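Local structure of cupin 2 conserved barrel domain protein (Leptotrichia buccalis, 3RNS) at residues A[175-180]-A[218-223]. The protein is of unknown function but has the double-stranded beta-helix (jelly-roll barrel) fold of the cupin superfamily, whose members include enzymes as well as non-enzymatic binding proteins. Sequence-based numbering, arbitrary orientation.
Sequences ALVTVL and FKMLLI
V177 holds CG1 anti to its carbonyl carbon (chi1 -61°), and the selenomethionine M220, bent at chi3 (-73°), brings its terminal CE to within 3.5 Å of that methyl. Two residues on, L222, the non-hydrogen-bonded partner of V177, brings its CD1 to 3.4 Å from the same CG1 and to 3.5 Å from A175 CB. All three approaches are tighter than usual for carbon atoms, so the ends of M220 and L222 press on V177 CG1 from neighbouring directions. Y186 of strand 183-188 packs against V177, V179, F218 and M220 on this side. The other face carries L176, T178, L221 and I223; here L176 and I223 lie side by side and T178 OG1 hydrogen-bonds to S200 OG. Five backbone hydrogen bonds join the two strands. L176 pairs with I223 and T178 with L221, each through two bonds, whereas L180 N reaches K219 O at 2.8 Å from above the carbonyl plane. K219 NZ leads away from the pair and hydrogen-bonds to the carbonyl oxygens of A132 and V135. With strands 199-203 and 153-160 flanking the pair, this twisted antiparallel ladder, its strands at 149°, forms the middle of one sheet of the cupin beta-barrel.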
loop_
_atom_site.group_PDB
_atom_site.type_symbol
_atom_site.label_atom_id
_atom_site.label_comp_id
_atom_site.label_asym_id
_atom_site.label_seq_id
_atom_site.Cartn_x
_atom_site.Cartn_y
_atom_site.Cartn_z
ATOM N N ALA A 175 -0.033 -9.775 5.327
ATOM C CA ALA A 175 -0.153 -8.338 5.421
ATOM C C ALA A 175 1.049 -7.678 4.777
ATOM O O ALA A 175 2.191 -8.015 5.086
ATOM C CB ALA A 175 -0.192 -7.911 6.847
ATOM N N LEU A 176 0.787 -6.681 3.970
ATOM C CA LEU A 176 1.808 -5.783 3.496
ATOM C C LEU A 176 1.725 -4.482 4.325
ATOM O O LEU A 176 0.679 -3.831 4.372
ATOM C CB LEU A 176 1.577 -5.456 2.000
ATOM C CG LEU A 176 2.629 -4.465 1.464
ATOM C CD1 LEU A 176 3.987 -5.218 1.247
ATOM C CD2 LEU A 176 2.062 -3.779 0.191
ATOM N N VAL A 177 2.817 -4.101 4.943
ATOM C CA VAL A 177 2.887 -2.831 5.655
ATOM C C VAL A 177 3.820 -1.898 4.888
ATOM O O VAL A 177 4.833 -2.353 4.296
ATOM C CB VAL A 177 3.316 -3.026 7.129
ATOM C CG1 VAL A 177 2.263 -3.915 7.843
ATOM C CG2 VAL A 177 4.728 -3.657 7.257
ATOM N N THR A 178 3.427 -0.645 4.798
ATOM C CA THR A 178 4.243 0.398 4.193
ATOM C C THR A 178 4.341 1.577 5.164
ATOM O O THR A 178 3.308 2.094 5.623
ATOM C CB THR A 178 3.632 0.921 2.862
ATOM O OG1 THR A 178 3.362 -0.194 1.980
ATOM C CG2 THR A 178 4.620 1.848 2.127
ATOM N N VAL A 179 5.565 2.051 5.406
ATOM C CA VAL A 179 5.761 3.096 6.359
ATOM C C VAL A 179 5.660 4.401 5.629
ATOM O O VAL A 179 6.406 4.636 4.683
ATOM C CB VAL A 179 7.087 2.964 7.096
ATOM C CG1 VAL A 179 7.403 4.241 7.945
ATOM C CG2 VAL A 179 7.041 1.681 7.991
ATOM N N LEU A 180 4.740 5.257 6.102
ATOM C CA LEU A 180 4.446 6.535 5.454
ATOM C C LEU A 180 5.229 7.718 6.017
ATOM O O LEU A 180 5.302 8.765 5.372
ATOM C CB LEU A 180 2.937 6.830 5.585
ATOM C CG LEU A 180 2.003 5.716 5.097
ATOM C CD1 LEU A 180 0.568 6.088 5.416
ATOM C CD2 LEU A 180 2.207 5.509 3.571
ATOM N N PHE A 218 5.964 6.984 14.111
ATOM C CA PHE A 218 5.814 6.544 12.729
ATOM C C PHE A 218 4.363 6.362 12.332
ATOM O O PHE A 218 3.464 6.246 13.176
ATOM C CB PHE A 218 6.705 5.291 12.421
ATOM C CG PHE A 218 6.097 3.979 12.796
ATOM C CD1 PHE A 218 5.458 3.220 11.853
ATOM C CD2 PHE A 218 6.159 3.499 14.102
ATOM C CE1 PHE A 218 4.864 2.024 12.194
ATOM C CE2 PHE A 218 5.603 2.292 14.445
ATOM C CZ PHE A 218 4.923 1.544 13.475
ATOM N N LYS A 219 4.126 6.362 11.029
ATOM C CA LYS A 219 2.816 6.023 10.478
ATOM C C LYS A 219 2.981 4.898 9.445
ATOM O O LYS A 219 4.007 4.809 8.735
ATOM C CB LYS A 219 2.169 7.265 9.790
ATOM C CG LYS A 219 1.819 8.375 10.708
ATOM C CD LYS A 219 1.316 9.605 9.961
ATOM C CE LYS A 219 1.119 10.730 10.885
ATOM N NZ LYS A 219 0.563 11.890 10.197
HETATM N N MSE A 220 1.962 4.057 9.355
HETATM C CA MSE A 220 1.933 3.002 8.387
HETATM C C MSE A 220 0.546 2.752 7.809
HETATM O O MSE A 220 -0.481 3.017 8.428
HETATM C CB MSE A 220 2.396 1.711 9.065
HETATM C CG MSE A 220 1.593 1.381 10.355
HETATM SE SE MSE A 220 1.823 -0.514 10.981
HETATM C CE MSE A 220 0.784 -1.311 9.629
ATOM N N LEU A 221 0.544 2.228 6.605
ATOM C CA LEU A 221 -0.596 1.646 5.971
ATOM C C LEU A 221 -0.458 0.126 6.019
ATOM O O LEU A 221 0.598 -0.450 5.649
ATOM C CB LEU A 221 -0.671 2.096 4.506
ATOM C CG LEU A 221 -1.628 1.386 3.515
ATOM C CD1 LEU A 221 -3.132 1.636 3.864
ATOM C CD2 LEU A 221 -1.244 1.804 2.055
ATOM N N LEU A 222 -1.535 -0.526 6.403
ATOM C CA LEU A 222 -1.610 -1.992 6.472
ATOM C C LEU A 222 -2.618 -2.490 5.457
ATOM O O LEU A 222 -3.791 -2.051 5.456
ATOM C CB LEU A 222 -2.053 -2.442 7.876
ATOM C CG LEU A 222 -2.359 -3.967 8.048
ATOM C CD1 LEU A 222 -1.050 -4.756 8.008
ATOM C CD2 LEU A 222 -3.148 -4.298 9.321
ATOM N N ILE A 223 -2.182 -3.418 4.598
ATOM C CA ILE A 223 -3.064 -4.022 3.615
ATOM C C ILE A 223 -2.990 -5.500 3.911
ATOM O O ILE A 223 -1.939 -6.151 3.677
ATOM C CB ILE A 223 -2.641 -3.745 2.136
ATOM C CG1 ILE A 223 -2.544 -2.230 1.809
ATOM C CG2 ILE A 223 -3.652 -4.418 1.127
ATOM C CD1 ILE A 223 -1.655 -1.954 0.569
#